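Local atomic coordinates of AlyGC (Glaciecola chathamensis, PDB entry 5GKD), a protein that cleaves the polysaccharide alginate as a lyase of family 6, with a calcium ion bound in its probable catalytic half. Residues 316-321 and 346-351; 368-373 and 384-389; 553-558 and 583-588. All blocks are in the same frame, centred on the assembly; numbering follows the deposited sequence.

Interaction 1: residues 316-321 and 346-351; sequences LVNVEH and IVNDQG
Asn318 and Val347 make the shortest bond across this contact, the Asn318 N-H reaching the carbonyl O of Val347 at 2.9 Å. Val347 N gives its proton to Leu316 O at 3.0 Å, so the two bonds form a parallel ladder. Beyond it the Asn318 side chain takes over: its OD1 accepts from Asp349 N at 3.2 Å, while ND2 makes a weak bond to Asp349 OD2. Its CG stands anti to the carbonyl carbon (chi1 -64°). The Asn318 and Asp349 side chains cross at about a right angle, with their amide and carboxylate planes 44° apart. An alanine at Asn318 would probably leave the Asp349 N-H without this acceptor and OD2 without its weak donor. Within 346-351, Asn348 OD1 accepts from Gln350 N at 2.8 Å, an Asx turn that bends the chain after the strand. A water accepts from Val319 N at 2.8 Å and lies 3.2 Å from Val347 O, one of the acceptors it may serve. Apolar packing is slight, Leu316 CD1 approaching Ile346 CG1 at 4.4 Å. Leu316 and Ile346 share one face and both touch Ile322 of strand 322-326; Val317 and Val347 share the other and touch Met390 of strand 390-392. Strands 310-317 and 339-347 lie on successive coils of the parallel beta-helix, followed by strand 364-372, whose Leu370 makes a backbone hydrogen bond with Ile346.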
loop_
_atom_site.group_PDB
_atom_site.type_symbol
_atom_site.label_atom_id
_atom_site.label_comp_id
_atom_site.label_asym_id
_atom_site.label_seq_id
_atom_site.Cartn_x
_atom_site.Cartn_y
_atom_site.Cartn_z
ATOM N N LEU A 316 -12.829 -44.862 -4.084
ATOM C CA LEU A 316 -11.824 -44.011 -3.465
ATOM C C LEU A 316 -10.515 -44.783 -3.429
ATOM O O LEU A 316 -10.362 -45.715 -2.631
ATOM C CB LEU A 316 -12.261 -43.570 -2.066
ATOM C CG LEU A 316 -13.521 -42.695 -2.025
ATOM C CD1 LEU A 316 -14.772 -43.505 -1.837
ATOM C CD2 LEU A 316 -13.434 -41.612 -0.933
ATOM N N VAL A 317 -9.576 -44.397 -4.290
ATOM C CA VAL A 317 -8.279 -45.053 -4.398
ATOM C C VAL A 317 -7.214 -44.109 -3.867
ATOM O O VAL A 317 -7.072 -42.983 -4.364
ATOM C CB VAL A 317 -7.963 -45.447 -5.847
ATOM C CG1 VAL A 317 -6.634 -46.167 -5.913
ATOM C CG2 VAL A 317 -9.047 -46.291 -6.414
ATOM N N ASN A 318 -6.441 -44.583 -2.887
ATOM C CA ASN A 318 -5.373 -43.801 -2.258
ATOM C C ASN A 318 -5.855 -42.393 -1.901
ATOM O O ASN A 318 -5.193 -41.392 -2.177
ATOM C CB ASN A 318 -4.130 -43.754 -3.145
ATOM C CG ASN A 318 -3.510 -45.133 -3.343
ATOM O OD1 ASN A 318 -3.736 -46.034 -2.547
ATOM N ND2 ASN A 318 -2.737 -45.302 -4.403
ATOM N N VAL A 319 -7.043 -42.317 -1.312
ATOM C CA VAL A 319 -7.562 -41.071 -0.768
ATOM C C VAL A 319 -7.117 -41.046 0.684
ATOM O O VAL A 319 -7.485 -41.922 1.468
ATOM C CB VAL A 319 -9.085 -40.978 -0.920
ATOM C CG1 VAL A 319 -9.640 -39.786 -0.163
ATOM C CG2 VAL A 319 -9.442 -40.858 -2.400
ATOM N N GLU A 320 -6.261 -40.086 1.029
ATOM C CA GLU A 320 -5.599 -40.166 2.322
ATOM C C GLU A 320 -6.550 -39.866 3.469
ATOM O O GLU A 320 -6.392 -40.436 4.549
ATOM C CB GLU A 320 -4.384 -39.240 2.347
ATOM C CG GLU A 320 -3.365 -39.638 1.280
ATOM C CD GLU A 320 -2.081 -38.825 1.292
ATOM O OE1 GLU A 320 -1.878 -37.991 2.205
ATOM O OE2 GLU A 320 -1.262 -39.042 0.372
ATOM N N HIS A 321 -7.554 -39.013 3.274
ATOM C CA HIS A 321 -8.436 -38.669 4.383
ATOM C C HIS A 321 -9.900 -38.731 3.972
ATOM O O HIS A 321 -10.318 -38.065 3.019
ATOM C CB HIS A 321 -8.080 -37.295 4.953
ATOM C CG HIS A 321 -6.709 -37.243 5.551
ATOM N ND1 HIS A 321 -6.433 -37.717 6.813
ATOM C CD2 HIS A 321 -5.532 -36.810 5.048
ATOM C CE1 HIS A 321 -5.147 -37.565 7.069
ATOM N NE2 HIS A 321 -4.578 -37.018 6.013
ATOM N N ILE A 346 -13.144 -48.636 -1.252
ATOM C CA ILE A 346 -11.998 -47.928 -0.705
ATOM C C ILE A 346 -10.803 -48.854 -0.831
ATOM O O ILE A 346 -10.769 -49.918 -0.204
ATOM C CB ILE A 346 -12.216 -47.527 0.764
ATOM C CG1 ILE A 346 -13.480 -46.682 0.928
ATOM C CG2 ILE A 346 -11.008 -46.805 1.287
ATOM C CD1 ILE A 346 -13.833 -46.376 2.374
ATOM N N VAL A 347 -9.835 -48.464 -1.644
ATOM C CA VAL A 347 -8.594 -49.195 -1.809
ATOM C C VAL A 347 -7.472 -48.229 -1.482
ATOM O O VAL A 347 -7.325 -47.194 -2.144
ATOM C CB VAL A 347 -8.434 -49.763 -3.227
ATOM C CG1 VAL A 347 -7.116 -50.527 -3.324
ATOM C CG2 VAL A 347 -9.606 -50.648 -3.581
ATOM N N ASN A 348 -6.684 -48.562 -0.470
ATOM C CA ASN A 348 -5.638 -47.674 0.019
ATOM C C ASN A 348 -4.409 -48.513 0.309
ATOM O O ASN A 348 -4.509 -49.517 1.019
ATOM C CB ASN A 348 -6.121 -46.941 1.280
ATOM C CG ASN A 348 -5.242 -45.782 1.663
ATOM O OD1 ASN A 348 -4.034 -45.830 1.500
ATOM N ND2 ASN A 348 -5.848 -44.736 2.191
ATOM N N ASP A 349 -3.260 -48.123 -0.232
ATOM C CA ASP A 349 -2.032 -48.865 0.017
ATOM C C ASP A 349 -1.200 -48.280 1.160
ATOM O O ASP A 349 -0.019 -48.615 1.290
ATOM C CB ASP A 349 -1.199 -48.966 -1.268
ATOM C CG ASP A 349 -0.781 -47.614 -1.824
ATOM O OD1 ASP A 349 -0.561 -46.662 -1.054
ATOM O OD2 ASP A 349 -0.659 -47.506 -3.059
ATOM N N GLN A 350 -1.778 -47.415 1.988
ATOM C CA GLN A 350 -1.030 -46.788 3.069
ATOM C C GLN A 350 -1.259 -47.464 4.416
ATOM O O GLN A 350 -0.776 -46.967 5.433
ATOM C CB GLN A 350 -1.365 -45.298 3.158
ATOM C CG GLN A 350 -0.687 -44.458 2.087
ATOM C CD GLN A 350 0.823 -44.699 2.022
ATOM O OE1 GLN A 350 1.576 -44.239 2.890
ATOM N NE2 GLN A 350 1.270 -45.426 0.990
ATOM N N GLY A 351 -1.965 -48.593 4.441
ATOM C CA GLY A 351 -2.143 -49.366 5.648
ATOM C C GLY A 351 -3.408 -49.062 6.421
ATOM O O GLY A 351 -3.716 -49.771 7.385
HETATM O O HOH W 1 -8.470 -44.637 -0.631
HETATM O O HOH W 2 -9.139 -44.040 1.894
HETATM O O HOH W 3 -4.138 -42.646 4.101
#

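Interaction 2: residues 368-373 and 384-389; sequences DNLLNQ and EQADIT
Glu384 and the backbone flanking Leu370 share two strong bonds: Glu384 N donates to Asn369 O, and Glu384 O accepts from Leu371 N at 2.8 Å. Leu371 O then takes the proton of Ala386 N at 3.0 Å, completing a regular parallel run. The fourth bond, Gln373 N to Ala386 O, is weak despite its 2.9 Å length, because its N-H...O angle is only 116°. The axes of strands 369-372 and 384-386 cross at 41°. Gln385 NE2 sits 3.2 Å from Gln373 O, but the angle is too poor for a hydrogen bond. Two asparagines on strand 369-372 find their partners outside the contact. Asn369 OD1 accepts from Asn344 N and its ND2 donates to Met341 O and Gly382 O, whereas Asn372 OD1 accepts from Asn348 N. Between the segments the apolar contact is made by Leu370, whose CG lies anti to the backbone N (chi1 -173°). Its CD2 meets Ile388 CD1 tip to tip at 3.6 Å, and its CD1 lies 3.9 Å from Ala386 CB. At the exposed end the Gln373 amide stacks alongside the Asp387 carboxylate, NE2 being 3.7 Å from Asp387 CG. At the other end Asp368 OD1 and Glu384 OE2, both acidic, come within 4.2 Å. Cohesion at the last pairing of this row of strands in the parallel beta-helix therefore rests on backbone bonds and the Leu370 cluster, while the nearby acidic pair would probably repel mildly or raise the proton affinity of one carboxylate.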
loop_
_atom_site.group_PDB
_atom_site.type_symbol
_atom_site.label_atom_id
_atom_site.label_comp_id
_atom_site.label_asym_id
_atom_site.label_seq_id
_atom_site.Cartn_x
_atom_site.Cartn_y
_atom_site.Cartn_z
ATOM N N ASP A 368 -22.497 -52.613 3.192
ATOM C CA ASP A 368 -21.956 -53.136 1.938
ATOM C C ASP A 368 -20.855 -52.252 1.354
ATOM O O ASP A 368 -20.828 -52.003 0.152
ATOM C CB ASP A 368 -23.066 -53.344 0.907
ATOM C CG ASP A 368 -24.096 -54.350 1.366
ATOM O OD1 ASP A 368 -23.700 -55.347 2.002
ATOM O OD2 ASP A 368 -25.305 -54.135 1.119
ATOM N N ASN A 369 -19.939 -51.774 2.191
ATOM C CA ASN A 369 -18.746 -51.100 1.693
ATOM C C ASN A 369 -17.570 -52.067 1.693
ATOM O O ASN A 369 -17.417 -52.861 2.620
ATOM C CB ASN A 369 -18.417 -49.865 2.528
ATOM C CG ASN A 369 -19.542 -48.856 2.524
ATOM O OD1 ASN A 369 -19.794 -48.194 1.516
ATOM N ND2 ASN A 369 -20.238 -48.749 3.645
ATOM N N LEU A 370 -16.746 -52.003 0.646
ATOM C CA LEU A 370 -15.646 -52.938 0.448
ATOM C C LEU A 370 -14.312 -52.225 0.608
ATOM O O LEU A 370 -14.088 -51.156 0.020
ATOM C CB LEU A 370 -15.712 -53.608 -0.928
ATOM C CG LEU A 370 -14.680 -54.723 -1.142
ATOM C CD1 LEU A 370 -14.966 -55.887 -0.193
ATOM C CD2 LEU A 370 -14.660 -55.227 -2.576
ATOM N N LEU A 371 -13.434 -52.838 1.387
ATOM C CA LEU A 371 -12.101 -52.371 1.714
ATOM C C LEU A 371 -11.101 -53.427 1.276
ATOM O O LEU A 371 -11.375 -54.627 1.387
ATOM C CB LEU A 371 -11.954 -52.192 3.224
ATOM C CG LEU A 371 -11.636 -50.904 3.953
ATOM C CD1 LEU A 371 -11.402 -51.234 5.420
ATOM C CD2 LEU A 371 -10.442 -50.208 3.348
ATOM N N ASN A 372 -9.922 -52.997 0.828
ATOM C CA ASN A 372 -8.862 -53.963 0.580
ATOM C C ASN A 372 -8.289 -54.465 1.907
ATOM O O ASN A 372 -8.313 -53.769 2.926
ATOM C CB ASN A 372 -7.769 -53.375 -0.323
ATOM C CG ASN A 372 -7.028 -52.208 0.308
ATOM O OD1 ASN A 372 -7.601 -51.144 0.553
ATOM N ND2 ASN A 372 -5.737 -52.387 0.531
ATOM N N GLN A 373 -7.778 -55.701 1.880
ATOM C CA GLN A 373 -7.530 -56.436 3.119
ATOM C C GLN A 373 -6.377 -55.854 3.926
ATOM O O GLN A 373 -6.342 -56.028 5.147
ATOM C CB GLN A 373 -7.250 -57.905 2.801
ATOM C CG GLN A 373 -6.103 -58.095 1.828
ATOM C CD GLN A 373 -5.863 -59.552 1.476
ATOM O OE1 GLN A 373 -6.658 -60.434 1.816
ATOM N NE2 GLN A 373 -4.756 -59.809 0.790
ATOM N N GLU A 384 -16.573 -54.625 4.710
ATOM C CA GLU A 384 -15.966 -55.938 4.619
ATOM C C GLU A 384 -14.645 -55.807 3.884
ATOM O O GLU A 384 -14.433 -54.881 3.091
ATOM C CB GLU A 384 -16.863 -56.940 3.885
ATOM C CG GLU A 384 -17.553 -56.345 2.645
ATOM C CD GLU A 384 -18.670 -57.199 2.109
ATOM O OE1 GLU A 384 -18.465 -58.378 1.807
ATOM O OE2 GLU A 384 -19.759 -56.660 2.089
ATOM N N GLN A 385 -13.766 -56.746 4.152
ATOM C CA GLN A 385 -12.426 -56.707 3.603
ATOM C C GLN A 385 -12.221 -57.861 2.641
ATOM O O GLN A 385 -12.741 -58.959 2.847
ATOM C CB GLN A 385 -11.397 -56.764 4.713
ATOM C CG GLN A 385 -11.463 -55.582 5.634
ATOM C CD GLN A 385 -10.370 -55.634 6.667
ATOM O OE1 GLN A 385 -10.570 -56.138 7.766
ATOM N NE2 GLN A 385 -9.197 -55.133 6.309
ATOM N N ALA A 386 -11.447 -57.604 1.594
ATOM C CA ALA A 386 -11.192 -58.632 0.596
ATOM C C ALA A 386 -9.847 -58.388 -0.061
ATOM O O ALA A 386 -9.294 -57.290 -0.003
ATOM C CB ALA A 386 -12.295 -58.680 -0.469
ATOM N N ASP A 387 -9.334 -59.434 -0.692
ATOM C CA ASP A 387 -8.156 -59.325 -1.534
ATOM C C ASP A 387 -8.559 -58.619 -2.825
ATOM O O ASP A 387 -9.218 -59.207 -3.681
ATOM C CB ASP A 387 -7.584 -60.712 -1.809
ATOM C CG ASP A 387 -6.235 -60.657 -2.477
ATOM O OD1 ASP A 387 -5.817 -59.556 -2.878
ATOM O OD2 ASP A 387 -5.590 -61.716 -2.599
ATOM N N ILE A 388 -8.187 -57.349 -2.960
ATOM C CA ILE A 388 -8.568 -56.535 -4.106
ATOM C C ILE A 388 -7.307 -56.154 -4.853
ATOM O O ILE A 388 -6.347 -55.676 -4.243
ATOM C CB ILE A 388 -9.330 -55.265 -3.682
ATOM C CG1 ILE A 388 -10.567 -55.604 -2.858
ATOM C CG2 ILE A 388 -9.716 -54.439 -4.905
ATOM C CD1 ILE A 388 -11.215 -54.375 -2.261
ATOM N N THR A 389 -7.299 -56.345 -6.169
ATOM C CA THR A 389 -6.246 -55.746 -6.978
ATOM C C THR A 389 -6.896 -54.927 -8.086
ATOM O O THR A 389 -7.777 -55.410 -8.803
ATOM C CB THR A 389 -5.252 -56.799 -7.508
ATOM O OG1 THR A 389 -5.477 -57.040 -8.894
ATOM C CG2 THR A 389 -5.368 -58.114 -6.741
#

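Interaction 3: residues 553-558 and 583-588; sequences ENLDIN and KHITGD
Glu553 meets Lys583 through its backbone first, Glu553 CA lying 3.3 Å from Lys583 O in a CA-H...O contact. Their side chains run side by side in the same direction, with Glu553 CG 4.1 Å from Lys583 CB, yet the charged ends stay too far apart for a salt bridge. Next, Asn554 N donates to Lys583 O at 3.0 Å. Both Asn554 and His584 have positive phi, and their side chains leave the ladder together: the amide and imidazole planes are only 2° from parallel, with Asn554 OD1 3.7 Å from His584 CD2. Each polar end is held from outside, Asn554 ND2 by Asp519 OD1 and His584 ND1 by Asp616 OD2; Lys583 CG lies over one face of the ring, toward its rim. Leu555 packs CB against Ile585 CG1 at 3.8 Å, and its O accepts from Thr586 N at 3.1 Å. It is the centre of an inverse gamma turn, closed by a weak bond from Asp556 N to Asn554 O. Asp556 then runs alongside His584, its OD2 3.5 Å from His584 CB and its carboxylate 17° from the ring plane. Asn558 ends the walk: its O receives the Thr586 hydroxyl at 2.8 Å, in the carbonyl plane and on a lone pair. OG1 stands between backbone N and carbonyl carbon (chi1 59°), and it also accepts from Tyr561 N, so the hydroxyl ties together two parts of the loop after strand 551-555. Strands 551-555 and 581-585 lie on neighbouring coils in the second parallel beta-helix of the chain, with strand 517-519 next to 551-555 and strand 613-617 next to 581-585.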
loop_
_atom_site.group_PDB
_atom_site.type_symbol
_atom_site.label_atom_id
_atom_site.label_comp_id
_atom_site.label_asym_id
_atom_site.label_seq_id
_atom_site.Cartn_x
_atom_site.Cartn_y
_atom_site.Cartn_z
ATOM N N GLU A 553 25.364 -10.109 4.831
ATOM C CA GLU A 553 26.030 -9.559 6.000
ATOM C C GLU A 553 25.932 -8.047 6.046
ATOM O O GLU A 553 25.864 -7.376 5.014
ATOM C CB GLU A 553 27.518 -9.913 6.035
ATOM C CG GLU A 553 27.817 -11.336 6.393
ATOM C CD GLU A 553 29.310 -11.577 6.527
ATOM O OE1 GLU A 553 30.094 -10.650 6.211
ATOM O OE2 GLU A 553 29.692 -12.689 6.952
ATOM N N ASN A 554 25.977 -7.523 7.268
ATOM C CA ASN A 554 26.190 -6.099 7.517
ATOM C C ASN A 554 25.012 -5.255 7.031
ATOM O O ASN A 554 25.189 -4.194 6.428
ATOM C CB ASN A 554 27.506 -5.636 6.890
ATOM C CG ASN A 554 28.710 -6.358 7.481
ATOM O OD1 ASN A 554 28.784 -6.571 8.691
ATOM N ND2 ASN A 554 29.645 -6.754 6.622
ATOM N N LEU A 555 23.797 -5.740 7.287
ATOM C CA LEU A 555 22.591 -4.938 7.115
ATOM C C LEU A 555 22.371 -4.119 8.387
ATOM O O LEU A 555 21.361 -4.235 9.084
ATOM C CB LEU A 555 21.390 -5.824 6.801
ATOM C CG LEU A 555 21.237 -6.402 5.383
ATOM C CD1 LEU A 555 22.228 -7.507 5.095
ATOM C CD2 LEU A 555 19.814 -6.904 5.185
ATOM N N ASP A 556 23.357 -3.284 8.695
ATOM C CA ASP A 556 23.328 -2.667 10.012
ATOM C C ASP A 556 23.871 -1.244 10.035
ATOM O O ASP A 556 24.227 -0.757 11.111
ATOM C CB ASP A 556 24.091 -3.540 11.019
ATOM C CG ASP A 556 25.551 -3.770 10.632
ATOM O OD1 ASP A 556 25.942 -3.501 9.481
ATOM O OD2 ASP A 556 26.302 -4.251 11.498
ATOM N N ILE A 557 23.911 -0.549 8.893
ATOM C CA ILE A 557 24.407 0.826 8.900
ATOM C C ILE A 557 23.487 1.738 9.703
ATOM O O ILE A 557 23.933 2.737 10.272
ATOM C CB ILE A 557 24.581 1.338 7.466
ATOM C CG1 ILE A 557 25.338 2.669 7.477
ATOM C CG2 ILE A 557 23.219 1.491 6.781
ATOM C CD1 ILE A 557 25.875 3.083 6.125
ATOM N N ASN A 558 22.198 1.416 9.764
ATOM C CA ASN A 558 21.236 2.165 10.551
ATOM C C ASN A 558 20.171 1.174 11.012
ATOM O O ASN A 558 20.207 -0.010 10.664
ATOM C CB ASN A 558 20.670 3.332 9.735
ATOM C CG ASN A 558 20.200 4.482 10.597
ATOM O OD1 ASN A 558 19.454 4.293 11.555
ATOM N ND2 ASN A 558 20.647 5.682 10.268
ATOM N N LYS A 583 24.092 -12.451 8.850
ATOM C CA LYS A 583 24.746 -11.893 9.997
ATOM C C LYS A 583 24.728 -10.380 10.091
ATOM O O LYS A 583 24.998 -9.716 9.144
ATOM C CB LYS A 583 26.182 -12.396 10.053
ATOM C CG LYS A 583 26.882 -12.126 11.356
ATOM C CD LYS A 583 28.210 -12.861 11.465
ATOM C CE LYS A 583 28.344 -13.562 12.797
ATOM N NZ LYS A 583 29.721 -13.519 13.348
ATOM N N HIS A 584 24.428 -9.865 11.264
ATOM C CA HIS A 584 24.391 -8.437 11.556
ATOM C C HIS A 584 23.318 -7.652 10.833
ATOM O O HIS A 584 23.618 -6.904 9.942
ATOM C CB HIS A 584 25.741 -7.743 11.347
ATOM C CG HIS A 584 26.897 -8.426 11.999
ATOM N ND1 HIS A 584 26.989 -8.624 13.354
ATOM C CD2 HIS A 584 28.029 -8.933 11.475
ATOM C CE1 HIS A 584 28.119 -9.234 13.632
ATOM N NE2 HIS A 584 28.768 -9.431 12.510
ATOM N N ILE A 585 22.079 -7.844 11.252
ATOM C CA ILE A 585 20.923 -7.232 10.678
ATOM C C ILE A 585 20.079 -6.561 11.728
ATOM O O ILE A 585 19.677 -7.180 12.667
ATOM C CB ILE A 585 20.099 -8.314 9.983
ATOM C CG1 ILE A 585 20.918 -8.967 8.878
ATOM C CG2 ILE A 585 18.793 -7.765 9.487
ATOM C CD1 ILE A 585 20.403 -10.300 8.437
ATOM N N THR A 586 19.805 -5.289 11.545
ATOM C CA THR A 586 19.052 -4.554 12.549
ATOM C C THR A 586 17.539 -4.697 12.410
ATOM O O THR A 586 16.824 -4.505 13.398
ATOM C CB THR A 586 19.409 -3.063 12.508
ATOM O OG1 THR A 586 19.121 -2.545 11.205
ATOM C CG2 THR A 586 20.881 -2.849 12.831
ATOM N N GLY A 587 17.034 -5.012 11.226
ATOM C CA GLY A 587 15.613 -5.189 11.015
ATOM C C GLY A 587 15.166 -6.616 11.260
ATOM O O GLY A 587 15.798 -7.378 11.997
ATOM N N ASP A 588 14.052 -6.978 10.643
ATOM C CA ASP A 588 13.614 -8.366 10.609
ATOM C C ASP A 588 14.220 -9.073 9.407
ATOM O O ASP A 588 14.688 -8.441 8.457
ATOM C CB ASP A 588 12.096 -8.472 10.532
ATOM C CG ASP A 588 11.401 -7.716 11.642
ATOM O OD1 ASP A 588 11.648 -7.998 12.834
ATOM O OD2 ASP A 588 10.606 -6.821 11.320
#

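Interactions 1 and 2 belong to one continuous row of parallel strands: strand 339-347 of interaction 1 lies beside strand 364-372 of interaction 2, and their centres are 12 Å apart. The two are in direct contact through these neighbouring strands. Interaction 1 is mostly buried within the stack, and hydrogen bonds of a side-chain amide and waters extend its ladder. Interaction 2 is only partly buried, at the last pairing of that row, and mixes a small apolar cluster with exposed polar and acidic groups. Interaction 3, its centre 50 Å from that of interaction 1, joins strands of the second parallel beta-helix; also partly buried, besides its backbone bonds it adds aligned flat side chains and a threonine hydroxyl.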